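Local coordinates for protein transcription termination factor FttA (Methanosarcina mazei, PDB 2XR1) that probably terminates transcription by cutting and then degrading nascent RNA as it leaves RNA polymerase, using a pair of zinc ions, at residues D355-K360 against R586-E591; I378-Y383 against S581-R586; T361-P366 against S424-I429. One frame throughout, in Å; residues are numbered along the deposited sequence.

Contacts 1 and 2 adjoin, their centres 6 Å apart, and the centre of contact 3 lies about 15 and 16 Å from theirs. Along the chain come 355-360, 361-366, 378-383, 424-429, 581-586 and 586-591. The first two segments share the loop between the neighbouring strands 348-352 and 376-380 of a mixed sheet, and the third ends the second strand. Contacts 1 and 2 share Arg586 and join this metallo-beta-lactamase core to the chain's return from the beta-CASP domain. Contact 3, nested within the loop that contact 1 closes, meets helix 423-436. Contacts 1 and 2 thus close the metallo-beta-lactamase domain on itself beside the zinc ions, and contact 3 joins it to the insertion.

Contact 1: residues D355-K360 against R586-E591; sequences DYKYEK and RRQLME. With ZN (zinc ion), chain E; ZN (zinc ion), chain F.
With CG anti to the backbone N in both Lys357 (chi1 -172°) and Glu359, the Lys357 chain bent at chi2 and chi4, and CG beside the N in Gln588, the two loop side chains converge on an amide held out by an extended chain. OE1 of Gln588 accepts Lys357 NZ at 3.1 Å, in the carbonyl plane on a lone pair, while its NE2 donates to Glu359 OE1 at 2.8 Å from above the carboxylate plane. A salt bridge, Lys357 NZ to Glu359 OE1 at 3.3 Å and weak as a hydrogen bond, closes the triangle, and the Lys357 ammonium also bonds Gln390; together these partners probably fix the amide's orientation. The loop makes an inverse gamma turn centred on Tyr358 where it passes the helix. The Tyr358 ring meets Glu591 CB in plane at its edge, CE2 to CB 3.8 Å. Deeper in, Leu589 CD2 packs obliquely on Tyr356, 3.6 Å from CZ, while the Tyr356 hydroxyl is hydrogen-bonded to Ser379. OD2 of Asp355 bridges the two zinc ions, 2.3 Å from the zinc of chain E and 2.1 Å from that of chain F, the shared aspartate typical of the dinuclear metallo-beta-lactamase site.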
loop_
_atom_site.group_PDB
_atom_site.type_symbol
_atom_site.label_atom_id
_atom_site.label_comp_id
_atom_site.label_asym_id
_atom_site.label_seq_id
_atom_site.Cartn_x
_atom_site.Cartn_y
_atom_site.Cartn_z
ATOM N N ASP B 355 -14.777 17.169 -4.143
ATOM C CA ASP B 355 -14.760 18.457 -4.796
ATOM C C ASP B 355 -15.666 19.378 -3.949
ATOM O O ASP B 355 -16.714 18.934 -3.472
ATOM C CB ASP B 355 -15.262 18.329 -6.228
ATOM C CG ASP B 355 -14.314 17.499 -7.152
ATOM O OD1 ASP B 355 -13.229 17.131 -6.626
ATOM O OD2 ASP B 355 -14.656 17.229 -8.365
ATOM N N TYR B 356 -15.256 20.622 -3.710
ATOM C CA TYR B 356 -16.029 21.518 -2.910
ATOM C C TYR B 356 -15.871 22.955 -3.297
ATOM O O TYR B 356 -14.892 23.308 -3.947
ATOM C CB TYR B 356 -15.646 21.386 -1.455
ATOM C CG TYR B 356 -14.252 21.791 -1.077
ATOM C CD1 TYR B 356 -13.196 20.869 -1.126
ATOM C CD2 TYR B 356 -13.997 23.061 -0.572
ATOM C CE1 TYR B 356 -11.916 21.240 -0.737
ATOM C CE2 TYR B 356 -12.737 23.454 -0.158
ATOM C CZ TYR B 356 -11.691 22.544 -0.251
ATOM O OH TYR B 356 -10.435 22.909 0.163
ATOM N N LYS B 357 -16.816 23.791 -2.859
ATOM C CA LYS B 357 -16.728 25.228 -3.030
ATOM C C LYS B 357 -17.080 25.963 -1.747
ATOM O O LYS B 357 -18.239 26.013 -1.330
ATOM C CB LYS B 357 -17.638 25.703 -4.162
ATOM C CG LYS B 357 -17.438 27.178 -4.502
ATOM C CD LYS B 357 -17.645 27.482 -6.001
ATOM C CE LYS B 357 -17.522 28.976 -6.379
ATOM N NZ LYS B 357 -16.112 29.451 -6.518
ATOM N N TYR B 358 -16.062 26.591 -1.167
ATOM C CA TYR B 358 -16.199 27.354 0.058
ATOM C C TYR B 358 -16.693 28.725 -0.222
ATOM O O TYR B 358 -15.990 29.666 -0.021
ATOM C CB TYR B 358 -14.849 27.408 0.777
ATOM C CG TYR B 358 -14.897 27.896 2.203
ATOM C CD1 TYR B 358 -15.897 27.483 3.067
ATOM C CD2 TYR B 358 -13.908 28.743 2.703
ATOM C CE1 TYR B 358 -15.939 27.932 4.355
ATOM C CE2 TYR B 358 -13.932 29.176 4.005
ATOM C CZ TYR B 358 -14.961 28.766 4.821
ATOM O OH TYR B 358 -15.033 29.150 6.110
ATOM N N GLU B 359 -17.918 28.831 -0.708
ATOM C CA GLU B 359 -18.510 30.116 -1.058
ATOM C C GLU B 359 -19.959 29.881 -1.337
ATOM O O GLU B 359 -20.293 28.869 -1.848
ATOM C CB GLU B 359 -17.861 30.726 -2.280
ATOM C CG GLU B 359 -18.438 32.117 -2.616
ATOM C CD GLU B 359 -18.096 32.593 -4.041
ATOM O OE1 GLU B 359 -17.277 31.917 -4.733
ATOM O OE2 GLU B 359 -18.635 33.659 -4.467
ATOM N N LYS B 360 -20.833 30.798 -0.968
ATOM C CA LYS B 360 -22.266 30.653 -1.265
ATOM C C LYS B 360 -22.471 30.960 -2.739
ATOM O O LYS B 360 -22.016 31.973 -3.208
ATOM C CB LYS B 360 -23.121 31.626 -0.439
ATOM C CG LYS B 360 -24.597 31.142 -0.239
ATOM C CD LYS B 360 -25.631 32.212 -0.685
ATOM C CE LYS B 360 -26.933 32.131 0.113
ATOM N NZ LYS B 360 -27.626 33.443 0.117
ATOM N N ARG B 586 -8.252 29.536 -5.602
ATOM C CA ARG B 586 -7.076 29.430 -4.742
ATOM C C ARG B 586 -7.342 30.048 -3.375
ATOM O O ARG B 586 -7.101 29.427 -2.379
ATOM C CB ARG B 586 -5.859 30.060 -5.415
ATOM C CG ARG B 586 -4.742 30.426 -4.489
ATOM C CD ARG B 586 -3.882 29.231 -4.073
ATOM N NE ARG B 586 -2.729 29.751 -3.365
ATOM C CZ ARG B 586 -1.558 29.151 -3.209
ATOM N NH1 ARG B 586 -1.306 27.952 -3.707
ATOM N NH2 ARG B 586 -0.612 29.796 -2.548
ATOM N N ARG B 587 -7.877 31.259 -3.347
ATOM C CA ARG B 587 -8.233 31.921 -2.097
ATOM C C ARG B 587 -9.159 31.026 -1.240
ATOM O O ARG B 587 -8.958 30.817 -0.060
ATOM C CB ARG B 587 -8.920 33.250 -2.361
ATOM C CG ARG B 587 -8.841 34.214 -1.171
ATOM C CD ARG B 587 -9.765 35.429 -1.327
ATOM N NE ARG B 587 -11.116 35.130 -0.827
ATOM C CZ ARG B 587 -12.196 34.890 -1.594
ATOM N NH1 ARG B 587 -12.127 34.938 -2.941
ATOM N NH2 ARG B 587 -13.365 34.616 -1.017
ATOM N N GLN B 588 -10.161 30.458 -1.873
ATOM C CA GLN B 588 -11.175 29.706 -1.152
ATOM C C GLN B 588 -10.633 28.405 -0.600
ATOM O O GLN B 588 -11.065 27.971 0.472
ATOM C CB GLN B 588 -12.387 29.488 -2.056
ATOM C CG GLN B 588 -13.199 30.769 -2.151
ATOM C CD GLN B 588 -14.032 30.879 -3.415
ATOM O OE1 GLN B 588 -14.017 29.975 -4.278
ATOM N NE2 GLN B 588 -14.762 31.997 -3.546
ATOM N N LEU B 589 -9.723 27.767 -1.335
ATOM C CA LEU B 589 -9.063 26.570 -0.839
ATOM C C LEU B 589 -8.327 26.915 0.455
ATOM O O LEU B 589 -8.435 26.216 1.466
ATOM C CB LEU B 589 -8.104 26.012 -1.881
ATOM C CG LEU B 589 -8.846 25.402 -3.095
ATOM C CD1 LEU B 589 -7.943 25.146 -4.315
ATOM C CD2 LEU B 589 -9.519 24.127 -2.656
ATOM N N MET B 590 -7.591 28.014 0.430
ATOM C CA MET B 590 -6.817 28.416 1.586
ATOM C C MET B 590 -7.707 28.812 2.747
ATOM O O MET B 590 -7.400 28.502 3.880
ATOM C CB MET B 590 -5.876 29.578 1.239
ATOM C CG MET B 590 -4.685 29.126 0.385
ATOM S SD MET B 590 -3.334 28.328 1.358
ATOM C CE MET B 590 -2.292 29.762 1.712
ATOM N N GLU B 591 -8.818 29.478 2.466
ATOM C CA GLU B 591 -9.718 29.930 3.510
ATOM C C GLU B 591 -10.384 28.706 4.173
ATOM O O GLU B 591 -10.508 28.662 5.397
ATOM C CB GLU B 591 -10.741 30.944 2.953
ATOM C CG GLU B 591 -10.164 32.340 2.589
ATOM C CD GLU B 591 -11.177 33.305 1.819
ATOM O OE1 GLU B 591 -12.105 32.789 1.096
ATOM O OE2 GLU B 591 -11.043 34.595 1.952
HETATM ZN ZN ZN E . -16.698 17.201 -9.488
HETATM ZN ZN ZN F . -13.731 15.957 -9.762
#

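Contact 2: residues I378-Y383 against S581-R586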
loop_
_atom_site.group_PDB
_atom_site.type_symbol
_atom_site.label_atom_id
_atom_site.label_comp_id
_atom_site.label_asym_id
_atom_site.label_seq_id
_atom_site.Cartn_x
_atom_site.Cartn_y
_atom_site.Cartn_z
ATOM N N ILE B 378 -7.973 15.571 3.673
ATOM C CA ILE B 378 -7.502 15.256 2.348
ATOM C C ILE B 378 -8.376 16.117 1.466
ATOM O O ILE B 378 -9.592 15.891 1.384
ATOM C CB ILE B 378 -7.700 13.764 2.025
ATOM C CG1 ILE B 378 -6.673 12.940 2.818
ATOM C CG2 ILE B 378 -7.542 13.516 0.512
ATOM C CD1 ILE B 378 -7.191 11.837 3.615
ATOM N N SER B 379 -7.741 17.107 0.821
ATOM C CA SER B 379 -8.449 18.153 0.087
ATOM C C SER B 379 -8.199 18.111 -1.400
ATOM O O SER B 379 -7.110 17.787 -1.830
ATOM C CB SER B 379 -8.002 19.521 0.594
ATOM O OG SER B 379 -8.614 20.545 -0.173
ATOM N N GLU B 380 -9.182 18.524 -2.176
ATOM C CA GLU B 380 -8.945 18.741 -3.594
ATOM C C GLU B 380 -8.092 19.967 -3.758
ATOM O O GLU B 380 -7.990 20.743 -2.829
ATOM C CB GLU B 380 -10.228 18.981 -4.388
ATOM C CG GLU B 380 -10.964 20.266 -4.017
ATOM C CD GLU B 380 -11.571 20.914 -5.214
ATOM O OE1 GLU B 380 -10.790 21.222 -6.158
ATOM O OE2 GLU B 380 -12.800 21.114 -5.220
ATOM N N ALA B 381 -7.509 20.127 -4.957
ATOM C CA ALA B 381 -6.580 21.205 -5.268
ATOM C C ALA B 381 -6.714 21.740 -6.711
ATOM O O ALA B 381 -5.745 22.155 -7.277
ATOM C CB ALA B 381 -5.130 20.748 -4.980
ATOM N N THR B 382 -7.913 21.736 -7.284
ATOM C CA THR B 382 -8.113 22.003 -8.729
ATOM C C THR B 382 -7.649 23.373 -9.101
ATOM O O THR B 382 -6.944 23.545 -10.087
ATOM C CB THR B 382 -9.565 21.892 -9.166
ATOM O OG1 THR B 382 -10.111 20.690 -8.653
ATOM C CG2 THR B 382 -9.683 21.877 -10.683
ATOM N N TYR B 383 -8.015 24.358 -8.289
ATOM C CA TYR B 383 -7.495 25.698 -8.464
ATOM C C TYR B 383 -6.372 25.984 -7.455
ATOM O O TYR B 383 -6.242 27.087 -6.902
ATOM C CB TYR B 383 -8.634 26.708 -8.357
ATOM C CG TYR B 383 -9.560 26.698 -9.568
ATOM C CD1 TYR B 383 -10.441 25.669 -9.774
ATOM C CD2 TYR B 383 -9.539 27.709 -10.483
ATOM C CE1 TYR B 383 -11.271 25.639 -10.858
ATOM C CE2 TYR B 383 -10.369 27.689 -11.570
ATOM C CZ TYR B 383 -11.235 26.652 -11.756
ATOM O OH TYR B 383 -12.063 26.667 -12.836
ATOM N N SER B 581 -17.270 26.794 -12.452
ATOM C CA SER B 581 -16.722 25.470 -12.338
ATOM C C SER B 581 -17.322 24.740 -11.175
ATOM O O SER B 581 -17.333 23.544 -11.181
ATOM C CB SER B 581 -15.199 25.531 -12.181
ATOM O OG SER B 581 -14.841 26.140 -10.948
ATOM N N GLY B 582 -17.785 25.454 -10.152
ATOM C CA GLY B 582 -18.256 24.826 -8.913
ATOM C C GLY B 582 -17.140 24.371 -7.970
ATOM O O GLY B 582 -17.395 23.606 -7.043
ATOM N N HIS B 583 -15.912 24.845 -8.205
ATOM C CA HIS B 583 -14.787 24.653 -7.286
ATOM C C HIS B 583 -14.330 25.924 -6.595
ATOM O O HIS B 583 -14.418 27.039 -7.126
ATOM C CB HIS B 583 -13.587 24.157 -8.047
ATOM C CG HIS B 583 -13.748 22.786 -8.638
ATOM N ND1 HIS B 583 -13.505 21.630 -7.919
ATOM C CD2 HIS B 583 -14.061 22.397 -9.899
ATOM C CE1 HIS B 583 -13.664 20.597 -8.722
ATOM N NE2 HIS B 583 -13.985 21.037 -9.929
ATOM N N SER B 584 -13.802 25.737 -5.404
ATOM C CA SER B 584 -13.138 26.766 -4.678
ATOM C C SER B 584 -11.952 27.233 -5.473
ATOM O O SER B 584 -11.178 26.421 -5.925
ATOM C CB SER B 584 -12.632 26.197 -3.350
ATOM O OG SER B 584 -13.686 25.961 -2.482
ATOM N N ASP B 585 -11.781 28.539 -5.628
ATOM C CA ASP B 585 -10.568 29.057 -6.252
ATOM C C ASP B 585 -9.405 28.983 -5.243
ATOM O O ASP B 585 -9.557 28.405 -4.162
ATOM C CB ASP B 585 -10.791 30.471 -6.799
ATOM C CG ASP B 585 -10.793 31.573 -5.714
ATOM O OD1 ASP B 585 -10.752 31.246 -4.496
ATOM O OD2 ASP B 585 -10.837 32.790 -6.087
ATOM N N ARG B 586 -8.252 29.536 -5.602
ATOM C CA ARG B 586 -7.076 29.430 -4.742
ATOM C C ARG B 586 -7.342 30.048 -3.375
ATOM O O ARG B 586 -7.101 29.427 -2.379
ATOM C CB ARG B 586 -5.859 30.060 -5.415
ATOM C CG ARG B 586 -4.742 30.426 -4.489
ATOM C CD ARG B 586 -3.882 29.231 -4.073
ATOM N NE ARG B 586 -2.729 29.751 -3.365
ATOM C CZ ARG B 586 -1.558 29.151 -3.209
ATOM N NH1 ARG B 586 -1.306 27.952 -3.707
ATOM N NH2 ARG B 586 -0.612 29.796 -2.548
HETATM O O HOH W 1 -10.190 24.018 -6.473
#
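Glu380 OE1 is gripped by three hydrogen bonds: Thr382 N at 3.1 Å on its anti lone pair, Thr382 OG1 at 2.6 Å from above the carboxylate plane, and a water. The same water accepts from Tyr383 N and donates to Ser584 O, so it ties the two segments together through backbone atoms. The second oxygen, OE2, takes His583 ND1 on its syn lone pair at 2.8 Å, in the ring plane and nearly straight at 168°, and also the backbone N of Tyr356. Carboxylate and imidazole stand almost perpendicular, 85° apart. The bond holds the ring at its edge, while Thr382 lies over one face, its CB 4.2 Å from the ring centroid in a CH-pi contact. The carboxylate would favour a protonated imidazole, an effect the nearby zinc ions would probably oppose. Tyr383, its CG beside the backbone N, reaches along 581-585: its CB rests 3.7 Å from Asp585 CA, its CD1 3.9 Å from His583 CB, and its hydroxyl receives a weak bond from Ser581 OG at 3.4 Å, though Asp578 is its stronger partner. Ser581 OG also accepts from His583 N, an ST turn that shapes the approach to the histidine. Thr382 OG1 is hydrogen-bonded to ND1 of the zinc ligand His607, making it a second-shell residue. The arrangement, a glutamate at a strand end holding a histidine whose side chain comes to about 5 Å of a zinc ion, nearest atoms, is consistent with motifs A and B of the beta-CASP nucleases.

Contact 3: residues T361-P366 against S424-I429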
loop_
_atom_site.group_PDB
_atom_site.type_symbol
_atom_site.label_atom_id
_atom_site.label_comp_id
_atom_site.label_asym_id
_atom_site.label_seq_id
_atom_site.Cartn_x
_atom_site.Cartn_y
_atom_site.Cartn_z
ATOM N N THR B 361 -23.182 30.092 -3.450
ATOM C CA THR B 361 -23.386 30.230 -4.885
ATOM C C THR B 361 -24.875 30.362 -5.149
ATOM O O THR B 361 -25.659 30.347 -4.202
ATOM C CB THR B 361 -22.774 29.024 -5.645
ATOM O OG1 THR B 361 -23.379 27.796 -5.205
ATOM C CG2 THR B 361 -21.237 28.979 -5.417
ATOM N N ARG B 362 -25.280 30.532 -6.404
ATOM C CA ARG B 362 -26.686 30.642 -6.690
ATOM C C ARG B 362 -27.459 29.398 -6.254
ATOM O O ARG B 362 -28.613 29.508 -5.887
ATOM C CB ARG B 362 -26.950 30.927 -8.188
ATOM C CG ARG B 362 -26.341 32.212 -8.734
ATOM C CD ARG B 362 -26.755 33.419 -7.943
ATOM N NE ARG B 362 -28.149 33.656 -8.201
ATOM C CZ ARG B 362 -28.595 34.401 -9.202
ATOM N NH1 ARG B 362 -27.732 35.023 -10.014
ATOM N NH2 ARG B 362 -29.905 34.549 -9.383
ATOM N N LEU B 363 -26.846 28.223 -6.315
ATOM C CA LEU B 363 -27.551 26.966 -6.049
ATOM C C LEU B 363 -27.334 26.423 -4.635
ATOM O O LEU B 363 -28.257 25.861 -4.030
ATOM C CB LEU B 363 -27.125 25.875 -7.042
ATOM C CG LEU B 363 -27.603 25.906 -8.497
ATOM C CD1 LEU B 363 -26.864 24.827 -9.233
ATOM C CD2 LEU B 363 -29.067 25.646 -8.601
ATOM N N PHE B 364 -26.128 26.570 -4.115
ATOM C CA PHE B 364 -25.731 25.849 -2.905
ATOM C C PHE B 364 -25.156 26.727 -1.792
ATOM O O PHE B 364 -24.869 27.908 -2.002
ATOM C CB PHE B 364 -24.698 24.818 -3.274
ATOM C CG PHE B 364 -25.100 23.954 -4.430
ATOM C CD1 PHE B 364 -26.211 23.101 -4.328
ATOM C CD2 PHE B 364 -24.345 23.961 -5.621
ATOM C CE1 PHE B 364 -26.558 22.285 -5.392
ATOM C CE2 PHE B 364 -24.709 23.154 -6.694
ATOM C CZ PHE B 364 -25.807 22.312 -6.578
ATOM N N ASP B 365 -25.047 26.151 -0.603
ATOM C CA ASP B 365 -24.430 26.834 0.533
ATOM C C ASP B 365 -22.949 26.478 0.516
ATOM O O ASP B 365 -22.547 25.558 -0.173
ATOM C CB ASP B 365 -25.053 26.387 1.849
ATOM C CG ASP B 365 -26.534 26.730 1.960
ATOM O OD1 ASP B 365 -26.905 27.952 1.958
ATOM O OD2 ASP B 365 -27.336 25.742 2.078
ATOM N N PRO B 366 -22.135 27.212 1.279
ATOM C CA PRO B 366 -20.702 26.942 1.264
ATOM C C PRO B 366 -20.371 25.590 1.800
ATOM O O PRO B 366 -21.103 25.078 2.624
ATOM C CB PRO B 366 -20.113 28.000 2.226
ATOM C CG PRO B 366 -21.213 29.014 2.521
ATOM C CD PRO B 366 -22.519 28.379 2.130
ATOM N N SER B 424 -23.728 23.495 -16.263
ATOM C CA SER B 424 -24.921 23.811 -16.964
ATOM C C SER B 424 -25.938 24.529 -16.066
ATOM O O SER B 424 -26.503 25.558 -16.447
ATOM C CB SER B 424 -25.509 22.533 -17.527
ATOM O OG SER B 424 -25.759 21.594 -16.494
ATOM N N GLN B 425 -26.169 24.033 -14.860
ATOM C CA GLN B 425 -27.261 24.605 -14.048
ATOM C C GLN B 425 -26.969 26.037 -13.636
ATOM O O GLN B 425 -27.825 26.910 -13.827
ATOM C CB GLN B 425 -27.602 23.733 -12.839
ATOM C CG GLN B 425 -28.395 22.479 -13.211
ATOM C CD GLN B 425 -27.560 21.333 -13.697
ATOM O OE1 GLN B 425 -26.393 21.180 -13.321
ATOM N NE2 GLN B 425 -28.155 20.499 -14.523
ATOM N N GLU B 426 -25.765 26.303 -13.132
ATOM C CA GLU B 426 -25.392 27.681 -12.778
ATOM C C GLU B 426 -25.474 28.599 -14.001
ATOM O O GLU B 426 -25.954 29.745 -13.894
ATOM C CB GLU B 426 -24.014 27.803 -12.069
ATOM C CG GLU B 426 -24.091 27.939 -10.494
ATOM C CD GLU B 426 -23.093 29.006 -9.826
ATOM O OE1 GLU B 426 -21.845 28.701 -9.620
ATOM O OE2 GLU B 426 -23.597 30.127 -9.481
ATOM N N VAL B 427 -25.068 28.103 -15.163
ATOM C CA VAL B 427 -25.171 28.923 -16.372
ATOM C C VAL B 427 -26.628 29.242 -16.702
ATOM O O VAL B 427 -26.956 30.355 -17.051
ATOM C CB VAL B 427 -24.492 28.276 -17.596
ATOM C CG1 VAL B 427 -24.737 29.107 -18.847
ATOM C CG2 VAL B 427 -23.039 28.132 -17.374
ATOM N N MET B 428 -27.505 28.265 -16.569
ATOM C CA MET B 428 -28.953 28.470 -16.856
ATOM C C MET B 428 -29.552 29.527 -15.956
ATOM O O MET B 428 -30.346 30.308 -16.391
ATOM C CB MET B 428 -29.737 27.164 -16.683
ATOM C CG MET B 428 -29.361 26.079 -17.679
ATOM S SD MET B 428 -29.944 24.433 -17.202
ATOM C CE MET B 428 -31.736 24.770 -17.194
ATOM N N ILE B 429 -29.166 29.555 -14.687
ATOM C CA ILE B 429 -29.747 30.530 -13.762
ATOM C C ILE B 429 -29.346 31.934 -14.143
ATOM O O ILE B 429 -30.144 32.854 -14.034
ATOM C CB ILE B 429 -29.344 30.278 -12.303
ATOM C CG1 ILE B 429 -30.123 29.083 -11.770
ATOM C CG2 ILE B 429 -29.671 31.505 -11.423
ATOM C CD1 ILE B 429 -29.499 28.506 -10.540
#
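The loop 361-366 turns back on itself beside helix 423-436, bringing the CA atoms of Arg362 and Glu426 to 6.9 Å. Two bonds hold that turn: Thr361 N donates to Phe364 O, and Phe364 N donates to Thr361 OG1 at 3.2 Å, an ST motif. Thr361 OG1 sits between the backbone N and the carbonyl carbon, chi1 59°, to receive it. From the turn Arg362 and Leu363 both reach the helix and straddle Ile429. The two branches of Ile429 divide the work: CD1 meets Leu363 CD2 at 3.5 Å, and CG2 lies over one face of the Arg362 guanidinium, offset toward its rim and 3.7 Å from NH2. The other Leu363 methyl, CD1, touches Gln425 CB at 3.8 Å one turn earlier. Arg362 is bent at chi2 (-55°) and chi3, which carries its charged end past Glu426 rather than onto it. Glu426 OE2 accordingly lies by the aliphatic root of the arginine, 3.5 Å from CG, while OE2 and NE stay 5.9 Å apart and probably attract each other only at long range. The guanidinium instead forms salt bridges through NH1 with Glu397 of helix 393-409 and with Glu433, farther along helix 423-436. No hydrogen bond joins the two segments directly. This mostly apolar packing, edged by charge, joins a loop of the metallo-beta-lactamase core to a helix of the beta-CASP domain, the two-domain seam characteristic of these nucleases.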